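Local coordinates for protein putative LacI-family transcriptional regulator (Bacteroides fragilis, PDB 3GBV) that probably regulates transcription as a LacI-family DNA-binding protein, with a periplasmic-binding-protein-like domain that would sense a small-molecule effector, at residues Tyr122-Met127 / His203-Asn208; Phe141-Glu146 / Val211-Glu216; Arg236-Leu241 / Glu289-Tyr294. One frame throughout, in Å; residues are numbered along the deposited sequence.

Contact 1 (Tyr122-Met127 / His203-Asn208); sequences YFAARM and HGITFN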
loop_
_atom_site.group_PDB
_atom_site.type_symbol
_atom_site.label_atom_id
_atom_site.label_comp_id
_atom_site.label_asym_id
_atom_site.label_seq_id
_atom_site.Cartn_x
_atom_site.Cartn_y
_atom_site.Cartn_z
ATOM N N TYR A 122 -3.641 9.992 -12.765
ATOM C CA TYR A 122 -2.317 10.368 -13.255
ATOM C C TYR A 122 -1.363 9.195 -12.958
ATOM O O TYR A 122 -0.561 8.782 -13.804
ATOM C CB TYR A 122 -1.853 11.631 -12.523
ATOM C CG TYR A 122 -0.632 12.302 -13.107
ATOM C CD1 TYR A 122 -0.725 13.086 -14.252
ATOM C CD2 TYR A 122 0.616 12.163 -12.503
ATOM C CE1 TYR A 122 0.397 13.716 -14.784
ATOM C CE2 TYR A 122 1.746 12.788 -13.025
ATOM C CZ TYR A 122 1.630 13.562 -14.165
ATOM O OH TYR A 122 2.754 14.171 -14.682
ATOM N N PHE A 123 -1.468 8.672 -11.742
ATOM C CA PHE A 123 -0.661 7.540 -11.293
ATOM C C PHE A 123 -0.970 6.292 -12.119
ATOM O O PHE A 123 -0.062 5.532 -12.482
ATOM C CB PHE A 123 -0.951 7.244 -9.813
ATOM C CG PHE A 123 -0.384 5.935 -9.322
ATOM C CD1 PHE A 123 0.931 5.843 -8.877
ATOM C CD2 PHE A 123 -1.176 4.793 -9.293
ATOM C CE1 PHE A 123 1.443 4.628 -8.404
ATOM C CE2 PHE A 123 -0.668 3.575 -8.823
ATOM C CZ PHE A 123 0.641 3.492 -8.377
ATOM N N ALA A 124 -2.256 6.082 -12.395
ATOM C CA ALA A 124 -2.708 4.928 -13.165
ATOM C C ALA A 124 -2.102 4.968 -14.557
ATOM O O ALA A 124 -1.736 3.936 -15.104
ATOM C CB ALA A 124 -4.228 4.909 -13.248
ATOM N N ALA A 125 -1.985 6.170 -15.112
ATOM C CA ALA A 125 -1.404 6.363 -16.433
ATOM C C ALA A 125 0.064 5.951 -16.427
ATOM O O ALA A 125 0.520 5.251 -17.335
ATOM C CB ALA A 125 -1.532 7.820 -16.858
ATOM N N ARG A 126 0.796 6.398 -15.407
ATOM C CA ARG A 126 2.211 6.060 -15.261
ATOM C C ARG A 126 2.383 4.548 -15.266
ATOM O O ARG A 126 3.197 4.006 -16.010
ATOM C CB ARG A 126 2.760 6.631 -13.942
ATOM C CG ARG A 126 4.077 6.011 -13.439
ATOM C CD ARG A 126 5.225 6.259 -14.386
ATOM N NE ARG A 126 6.464 5.599 -13.959
ATOM C CZ ARG A 126 7.199 5.954 -12.904
ATOM N NH1 ARG A 126 6.836 6.973 -12.137
ATOM N NH2 ARG A 126 8.318 5.297 -12.626
HETATM N N MSE A 127 1.601 3.865 -14.439
HETATM C CA MSE A 127 1.701 2.406 -14.334
HETATM C C MSE A 127 1.325 1.680 -15.621
HETATM O O MSE A 127 1.932 0.663 -15.963
HETATM C CB MSE A 127 0.830 1.872 -13.185
HETATM C CG MSE A 127 1.179 2.417 -11.798
HETATM SE SE MSE A 127 3.065 2.110 -11.404
HETATM C CE MSE A 127 3.190 0.116 -11.367
ATOM N N HIS A 203 -3.054 -3.279 -24.348
ATOM C CA HIS A 203 -3.179 -2.824 -22.969
ATOM C C HIS A 203 -4.408 -1.954 -22.729
ATOM O O HIS A 203 -4.785 -1.152 -23.586
ATOM C CB HIS A 203 -1.907 -2.090 -22.552
ATOM C CG HIS A 203 -0.705 -2.976 -22.503
ATOM N ND1 HIS A 203 0.301 -2.922 -23.445
ATOM C CD2 HIS A 203 -0.371 -3.974 -21.652
ATOM C CE1 HIS A 203 1.202 -3.850 -23.174
ATOM N NE2 HIS A 203 0.818 -4.503 -22.092
ATOM N N GLY A 204 -5.029 -2.120 -21.563
ATOM C CA GLY A 204 -6.220 -1.351 -21.244
ATOM C C GLY A 204 -6.356 -1.000 -19.776
ATOM O O GLY A 204 -5.567 -1.447 -18.949
ATOM N N ILE A 205 -7.377 -0.210 -19.455
ATOM C CA ILE A 205 -7.611 0.229 -18.089
ATOM C C ILE A 205 -9.068 0.626 -17.889
ATOM O O ILE A 205 -9.733 1.053 -18.831
ATOM C CB ILE A 205 -6.707 1.455 -17.753
ATOM C CG1 ILE A 205 -6.944 1.929 -16.319
ATOM C CG2 ILE A 205 -7.003 2.610 -18.723
ATOM C CD1 ILE A 205 -5.954 2.992 -15.875
ATOM N N THR A 206 -9.563 0.456 -16.664
ATOM C CA THR A 206 -10.917 0.849 -16.303
ATOM C C THR A 206 -10.835 1.629 -14.985
ATOM O O THR A 206 -9.946 1.380 -14.166
ATOM C CB THR A 206 -11.853 -0.367 -16.108
ATOM O OG1 THR A 206 -13.198 0.106 -15.953
ATOM C CG2 THR A 206 -11.476 -1.160 -14.866
ATOM N N PHE A 207 -11.753 2.564 -14.772
ATOM C CA PHE A 207 -11.735 3.360 -13.547
ATOM C C PHE A 207 -12.854 3.011 -12.593
ATOM O O PHE A 207 -12.961 3.598 -11.521
ATOM C CB PHE A 207 -11.766 4.853 -13.886
ATOM C CG PHE A 207 -10.590 5.295 -14.684
ATOM C CD1 PHE A 207 -9.320 5.309 -14.120
ATOM C CD2 PHE A 207 -10.734 5.630 -16.026
ATOM C CE1 PHE A 207 -8.204 5.645 -14.887
ATOM C CE2 PHE A 207 -9.631 5.966 -16.800
ATOM C CZ PHE A 207 -8.361 5.975 -16.234
ATOM N N ASN A 208 -13.704 2.070 -12.986
ATOM C CA ASN A 208 -14.766 1.647 -12.090
ATOM C C ASN A 208 -14.144 0.452 -11.387
ATOM O O ASN A 208 -12.989 0.133 -11.653
ATOM C CB ASN A 208 -16.051 1.285 -12.856
ATOM C CG ASN A 208 -15.832 0.248 -13.946
ATOM O OD1 ASN A 208 -15.441 -0.891 -13.677
ATOM N ND2 ASN A 208 -16.106 0.639 -15.188
#
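Helix segment 122-127 and strand segment 203-208 come nearest at Ala124 and Ile205, whose CA atoms lie 8.4 Å apart, a spacing that suits a small helix residue set against a longer strand side chain. No hydrogen bond crosses the gap, and the contact is small and wholly apolar. Ala124 points its single methyl at the strand, and CB meets CD1 of Ile205 at 3.7 Å. Ile205 does the reaching: with CG1 anti to the backbone N (chi1 180°) and CD1 continuing the line (chi2 172°), the chain is stretched straight out from the sheet and touches with its last carbon. Phe207, two residues along the chain, comes to the same methyl from another direction. Its ring offers an edge, with Ala124 CB lying near the ring plane and 4.4 Å from CE1. One methyl on the helix thus serves as the meeting point for an aliphatic end and an aromatic rim, all three residues being buried. Elsewhere on helix 117-131, Arg126 makes a salt bridge with Glu289 of the second subunit. Ala125 packs against helix 152-168, while Ala124 also touches Tyr231 of strand 227-231 and Ile250 of strand 246-251.

Contact 2 (Phe141-Glu146 / Val211-Glu216); sequences FRKIHE and VYIIGE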
loop_
_atom_site.group_PDB
_atom_site.type_symbol
_atom_site.label_atom_id
_atom_site.label_comp_id
_atom_site.label_asym_id
_atom_site.label_seq_id
_atom_site.Cartn_x
_atom_site.Cartn_y
_atom_site.Cartn_z
ATOM N N PHE A 141 -11.800 1.229 -20.519
ATOM C CA PHE A 141 -13.035 0.461 -20.462
ATOM C C PHE A 141 -13.995 1.124 -19.477
ATOM O O PHE A 141 -13.617 1.438 -18.338
ATOM C CB PHE A 141 -12.759 -0.968 -19.991
ATOM C CG PHE A 141 -11.998 -1.800 -20.978
ATOM C CD1 PHE A 141 -12.637 -2.335 -22.100
ATOM C CD2 PHE A 141 -10.641 -2.052 -20.794
ATOM C CE1 PHE A 141 -11.932 -3.110 -23.026
ATOM C CE2 PHE A 141 -9.927 -2.823 -21.711
ATOM C CZ PHE A 141 -10.573 -3.353 -22.829
ATOM N N ARG A 142 -15.233 1.333 -19.914
ATOM C CA ARG A 142 -16.246 1.932 -19.061
ATOM C C ARG A 142 -17.498 1.094 -19.096
ATOM O O ARG A 142 -17.659 0.217 -19.948
ATOM C CB ARG A 142 -16.649 3.332 -19.528
ATOM C CG ARG A 142 -15.551 4.351 -19.640
ATOM C CD ARG A 142 -16.176 5.736 -19.750
ATOM N NE ARG A 142 -15.236 6.727 -20.252
ATOM C CZ ARG A 142 -15.081 7.012 -21.539
ATOM N NH1 ARG A 142 -15.814 6.386 -22.452
ATOM N NH2 ARG A 142 -14.182 7.911 -21.918
ATOM N N LYS A 143 -18.386 1.381 -18.156
ATOM C CA LYS A 143 -19.667 0.717 -18.104
ATOM C C LYS A 143 -20.695 1.734 -17.632
ATOM O O LYS A 143 -20.777 2.064 -16.445
ATOM C CB LYS A 143 -19.653 -0.490 -17.180
ATOM C CG LYS A 143 -20.673 -1.494 -17.661
ATOM C CD LYS A 143 -20.938 -2.631 -16.710
ATOM C CE LYS A 143 -22.011 -3.511 -17.322
ATOM N NZ LYS A 143 -22.150 -4.819 -16.647
ATOM N N ILE A 144 -21.485 2.209 -18.587
ATOM C CA ILE A 144 -22.483 3.231 -18.332
ATOM C C ILE A 144 -23.923 2.761 -18.185
ATOM O O ILE A 144 -24.319 1.716 -18.706
ATOM C CB ILE A 144 -22.438 4.285 -19.444
ATOM C CG1 ILE A 144 -22.845 3.650 -20.774
ATOM C CG2 ILE A 144 -21.027 4.843 -19.569
ATOM C CD1 ILE A 144 -22.895 4.620 -21.923
ATOM N N HIS A 145 -24.694 3.553 -17.448
ATOM C CA HIS A 145 -26.111 3.293 -17.226
ATOM C C HIS A 145 -26.817 4.546 -17.721
ATOM O O HIS A 145 -26.365 5.658 -17.450
ATOM C CB HIS A 145 -26.435 3.108 -15.736
ATOM C CG HIS A 145 -25.653 2.021 -15.064
ATOM N ND1 HIS A 145 -26.192 1.215 -14.083
ATOM C CD2 HIS A 145 -24.363 1.630 -15.205
ATOM C CE1 HIS A 145 -25.270 0.376 -13.648
ATOM N NE2 HIS A 145 -24.150 0.605 -14.312
ATOM N N GLU A 146 -27.908 4.371 -18.456
ATOM C CA GLU A 146 -28.679 5.497 -18.969
ATOM C C GLU A 146 -27.775 6.522 -19.643
ATOM O O GLU A 146 -28.135 7.692 -19.765
ATOM C CB GLU A 146 -29.438 6.165 -17.823
ATOM C CG GLU A 146 -29.947 5.189 -16.773
ATOM C CD GLU A 146 -31.420 5.377 -16.463
ATOM O OE1 GLU A 146 -32.266 4.921 -17.265
ATOM O OE2 GLU A 146 -31.732 5.991 -15.421
ATOM N N VAL A 211 -13.414 -4.381 -12.992
ATOM C CA VAL A 211 -12.457 -4.765 -14.017
ATOM C C VAL A 211 -12.547 -6.266 -14.325
ATOM O O VAL A 211 -12.147 -6.708 -15.398
ATOM C CB VAL A 211 -11.001 -4.410 -13.588
ATOM C CG1 VAL A 211 -10.567 -5.286 -12.426
ATOM C CG2 VAL A 211 -10.052 -4.570 -14.762
ATOM N N TYR A 212 -13.084 -7.037 -13.386
ATOM C CA TYR A 212 -13.219 -8.478 -13.562
ATOM C C TYR A 212 -14.077 -8.837 -14.776
ATOM O O TYR A 212 -13.943 -9.929 -15.336
ATOM C CB TYR A 212 -13.813 -9.116 -12.297
ATOM C CG TYR A 212 -15.239 -8.706 -11.993
ATOM C CD1 TYR A 212 -16.307 -9.257 -12.700
ATOM C CD2 TYR A 212 -15.521 -7.764 -11.005
ATOM C CE1 TYR A 212 -17.618 -8.885 -12.436
ATOM C CE2 TYR A 212 -16.841 -7.381 -10.731
ATOM C CZ TYR A 212 -17.880 -7.949 -11.455
ATOM O OH TYR A 212 -19.182 -7.589 -11.203
ATOM N N ILE A 213 -14.963 -7.925 -15.172
ATOM C CA ILE A 213 -15.829 -8.162 -16.327
ATOM C C ILE A 213 -14.943 -8.350 -17.558
ATOM O O ILE A 213 -15.174 -9.235 -18.379
ATOM C CB ILE A 213 -16.789 -6.965 -16.571
ATOM C CG1 ILE A 213 -17.803 -6.871 -15.436
ATOM C CG2 ILE A 213 -17.519 -7.131 -17.893
ATOM C CD1 ILE A 213 -18.603 -5.592 -15.450
ATOM N N ILE A 214 -13.923 -7.510 -17.667
ATOM C CA ILE A 214 -12.999 -7.572 -18.787
ATOM C C ILE A 214 -12.018 -8.709 -18.556
ATOM O O ILE A 214 -11.634 -9.416 -19.489
ATOM C CB ILE A 214 -12.187 -6.274 -18.924
ATOM C CG1 ILE A 214 -13.115 -5.050 -18.927
ATOM C CG2 ILE A 214 -11.345 -6.337 -20.189
ATOM C CD1 ILE A 214 -13.967 -4.929 -20.164
ATOM N N GLY A 215 -11.602 -8.873 -17.307
ATOM C CA GLY A 215 -10.662 -9.924 -16.981
ATOM C C GLY A 215 -11.213 -11.321 -17.208
ATOM O O GLY A 215 -10.531 -12.179 -17.772
ATOM N N GLU A 216 -12.441 -11.556 -16.756
ATOM C CA GLU A 216 -13.072 -12.857 -16.915
ATOM C C GLU A 216 -13.405 -13.096 -18.378
ATOM O O GLU A 216 -13.466 -14.241 -18.823
ATOM C CB GLU A 216 -14.329 -12.944 -16.049
ATOM C CG GLU A 216 -14.031 -12.838 -14.561
ATOM C CD GLU A 216 -15.280 -12.843 -13.706
ATOM O OE1 GLU A 216 -15.144 -12.804 -12.463
ATOM O OE2 GLU A 216 -16.394 -12.883 -14.273
#
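Phe141 and Lys143 of strand 137-144 pack against Ile213 and Ile214 of helix 212-220, a helix-on-sheet contact in the Rossmann-like alpha/beta domain built on the mixed sheet. The helix belongs to the beta-alpha-beta crossover from strand 203-206 to strand 227-231, and here it rests on the strand neighbouring the first of these. Phe141 and Lys143, two apart on an extended strand, both point toward it. The buried pair is Phe141 with Ile214, where a flat ring gives a branched side chain a broad surface. Ile214 spreads both its branches over one face: CD1 stands 4.0 Å from the ring centroid, 30° off the normal, in a CH-pi contact, while CG2 lies toward the rim near CE2 and CZ. The bend at chi2 (-69°) turns CD1 back over the ring near CG and CD1 of Phe141. Leu177 and Leu179 of strand 173-180 and Leu228 of strand 227-231 extend this apolar layer. Lysine suits the partly exposed margin, where its long chain can pack while NZ forms a salt bridge with Asp187. Its extended chain passes Ile213 at about a right angle, with Ile213 CD1 lying 4.0 Å from Lys143 CD and 3.8 Å from Lys143 NZ.

Contact 3 (Arg236-Leu241 / Glu289-Tyr294); sequences RNVTCL and ENIDYY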
loop_
_atom_site.group_PDB
_atom_site.type_symbol
_atom_site.label_atom_id
_atom_site.label_comp_id
_atom_site.label_asym_id
_atom_site.label_seq_id
_atom_site.Cartn_x
_atom_site.Cartn_y
_atom_site.Cartn_z
ATOM N N ARG A 236 -13.339 -11.088 -7.264
ATOM C CA ARG A 236 -13.203 -11.458 -8.658
ATOM C C ARG A 236 -12.068 -10.690 -9.313
ATOM O O ARG A 236 -11.433 -11.174 -10.253
ATOM C CB ARG A 236 -14.525 -11.246 -9.396
ATOM C CG ARG A 236 -15.645 -12.132 -8.845
ATOM C CD ARG A 236 -16.566 -12.597 -9.955
ATOM N NE ARG A 236 -17.828 -11.881 -9.963
ATOM C CZ ARG A 236 -18.676 -11.884 -10.984
ATOM N NH1 ARG A 236 -18.399 -12.564 -12.091
ATOM N NH2 ARG A 236 -19.803 -11.196 -10.892
ATOM N N ASN A 237 -11.792 -9.495 -8.801
ATOM C CA ASN A 237 -10.697 -8.695 -9.338
ATOM C C ASN A 237 -9.374 -9.347 -8.974
ATOM O O ASN A 237 -8.473 -9.474 -9.807
ATOM C CB ASN A 237 -10.731 -7.277 -8.767
ATOM C CG ASN A 237 -11.744 -6.399 -9.458
ATOM O OD1 ASN A 237 -12.413 -6.830 -10.397
ATOM N ND2 ASN A 237 -11.862 -5.150 -8.998
ATOM N N VAL A 238 -9.264 -9.759 -7.716
ATOM C CA VAL A 238 -8.044 -10.391 -7.235
ATOM C C VAL A 238 -7.760 -11.702 -7.965
ATOM O O VAL A 238 -6.611 -11.997 -8.282
ATOM C CB VAL A 238 -8.117 -10.645 -5.720
ATOM C CG1 VAL A 238 -6.903 -11.447 -5.275
ATOM C CG2 VAL A 238 -8.186 -9.309 -4.975
ATOM N N THR A 239 -8.805 -12.483 -8.231
ATOM C CA THR A 239 -8.648 -13.750 -8.946
ATOM C C THR A 239 -8.048 -13.469 -10.321
ATOM O O THR A 239 -7.122 -14.162 -10.754
ATOM C CB THR A 239 -10.016 -14.471 -9.119
ATOM O OG1 THR A 239 -10.519 -14.846 -7.832
ATOM C CG2 THR A 239 -9.869 -15.735 -9.974
ATOM N N CYS A 240 -8.566 -12.443 -10.997
ATOM C CA CYS A 240 -8.065 -12.076 -12.317
ATOM C C CYS A 240 -6.641 -11.590 -12.188
ATOM O O CYS A 240 -5.848 -11.736 -13.114
ATOM C CB CYS A 240 -8.909 -10.967 -12.948
ATOM S SG CYS A 240 -10.591 -11.442 -13.375
ATOM N N LEU A 241 -6.330 -10.989 -11.039
ATOM C CA LEU A 241 -4.989 -10.486 -10.773
ATOM C C LEU A 241 -4.045 -11.675 -10.653
ATOM O O LEU A 241 -2.932 -11.675 -11.193
ATOM C CB LEU A 241 -4.955 -9.688 -9.464
ATOM C CG LEU A 241 -3.564 -9.199 -9.049
ATOM C CD1 LEU A 241 -3.068 -8.126 -10.025
ATOM C CD2 LEU A 241 -3.617 -8.648 -7.630
ATOM N N GLU A 289 2.373 -10.542 -6.919
ATOM C CA GLU A 289 3.439 -10.803 -5.967
ATOM C C GLU A 289 3.359 -10.146 -4.588
ATOM O O GLU A 289 4.155 -10.481 -3.713
ATOM C CB GLU A 289 4.795 -10.459 -6.583
ATOM C CG GLU A 289 5.225 -11.319 -7.764
ATOM C CD GLU A 289 4.485 -10.971 -9.033
ATOM O OE1 GLU A 289 4.190 -9.771 -9.230
ATOM O OE2 GLU A 289 4.212 -11.891 -9.836
ATOM N N ASN A 290 2.439 -9.207 -4.379
ATOM C CA ASN A 290 2.340 -8.589 -3.060
ATOM C C ASN A 290 0.915 -8.553 -2.510
ATOM O O ASN A 290 0.695 -8.171 -1.356
ATOM C CB ASN A 290 2.939 -7.170 -3.067
ATOM C CG ASN A 290 2.038 -6.133 -3.742
ATOM O OD1 ASN A 290 2.229 -4.924 -3.551
ATOM N ND2 ASN A 290 1.070 -6.592 -4.535
ATOM N N ILE A 291 -0.044 -8.982 -3.328
ATOM C CA ILE A 291 -1.436 -8.968 -2.915
ATOM C C ILE A 291 -1.717 -9.734 -1.628
ATOM O O ILE A 291 -2.531 -9.289 -0.825
ATOM C CB ILE A 291 -2.386 -9.502 -4.034
ATOM C CG1 ILE A 291 -3.844 -9.319 -3.613
ATOM C CG2 ILE A 291 -2.165 -10.980 -4.268
ATOM C CD1 ILE A 291 -4.252 -7.881 -3.389
ATOM N N ASP A 292 -1.046 -10.865 -1.411
ATOM C CA ASP A 292 -1.309 -11.649 -0.200
ATOM C C ASP A 292 -0.767 -11.048 1.101
ATOM O O ASP A 292 -1.131 -11.482 2.195
ATOM C CB ASP A 292 -0.793 -13.087 -0.364
ATOM C CG ASP A 292 -1.434 -13.815 -1.551
ATOM O OD1 ASP A 292 -2.613 -13.537 -1.878
ATOM O OD2 ASP A 292 -0.759 -14.677 -2.153
ATOM N N TYR A 293 0.079 -10.033 0.990
ATOM C CA TYR A 293 0.654 -9.410 2.169
ATOM C C TYR A 293 0.092 -8.021 2.466
ATOM O O TYR A 293 0.539 -7.341 3.389
ATOM C CB TYR A 293 2.166 -9.368 2.003
ATOM C CG TYR A 293 2.735 -10.754 1.917
ATOM C CD1 TYR A 293 2.953 -11.503 3.076
ATOM C CD2 TYR A 293 2.985 -11.356 0.677
ATOM C CE1 TYR A 293 3.397 -12.809 3.010
ATOM C CE2 TYR A 293 3.430 -12.677 0.599
ATOM C CZ TYR A 293 3.636 -13.394 1.769
ATOM O OH TYR A 293 4.095 -14.689 1.718
ATOM N N TYR A 294 -0.902 -7.618 1.683
ATOM C CA TYR A 294 -1.562 -6.322 1.844
ATOM C C TYR A 294 -2.714 -6.474 2.831
ATOM O O TYR A 294 -3.416 -7.482 2.815
ATOM C CB TYR A 294 -2.119 -5.854 0.496
ATOM C CG TYR A 294 -2.856 -4.535 0.516
ATOM C CD1 TYR A 294 -2.173 -3.323 0.391
ATOM C CD2 TYR A 294 -4.242 -4.497 0.618
ATOM C CE1 TYR A 294 -2.856 -2.110 0.361
ATOM C CE2 TYR A 294 -4.931 -3.293 0.592
ATOM C CZ TYR A 294 -4.235 -2.108 0.463
ATOM O OH TYR A 294 -4.910 -0.920 0.440
#
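Atom ND2 of Asn237, the residue before Val238 that meets Ile291 across the contact, is gripped by two hydrogen bonds, to the carbonyl oxygens of Ser209 and Asp232. An asparagine suits this buried place, since its amide can tie the helix start to two loops. The contact itself is apolar. Val238 and Leu241, three residues apart and so on one side of helix 235-243, both point at the chain after strand 284-286, and Ile291 points back toward both. Leu241 CD2 comes 3.9 Å from Ile291 CB and 4.1 Å from Ile291 CG1, so it leans on the base of the side chain. Val238 approaches further out, its CG1 4.1 Å from CG1 of the same isoleucine. Placing CG1 of Ile291 anti to the backbone N (chi1 -174°) brings that carbon within reach of both partners. Leu286 and Leu233 touch Ile291 as well, and Leu249 backs Leu241. At the margin, Asp292 makes a salt bridge with Lys242, while the carbonyl of Glu289 accepts a hydrogen bond from Gln119 of the second subunit. Across these two segments, then, the C-terminal chain meets the helix through apolar contact alone, its branched aliphatic groups fitted together and polar bonds lying around the patch.

How the contacts relate
All three contacts belong to the domain built on the mixed sheet. Going from the N terminus, contact 1 opens on helix 117-131 and contact 2 on strand 137-144; each then closes a long loop, contact 1 at strand 203-206 and contact 2 at helix 212-220. The two therefore cross, and they share the sheet, where Ile205 O lies 2.7 Å from Phe141 N. Ile205 faces helix 117-131 while Thr206 packs on Val211, so the two helices lie on opposite faces. Contact 3 follows in series, bringing the C-terminal chain back to helix 235-243. It joins contact 2 through the Glu216-Arg236 salt bridge, while contacts 1 and 3 both touch the second subunit.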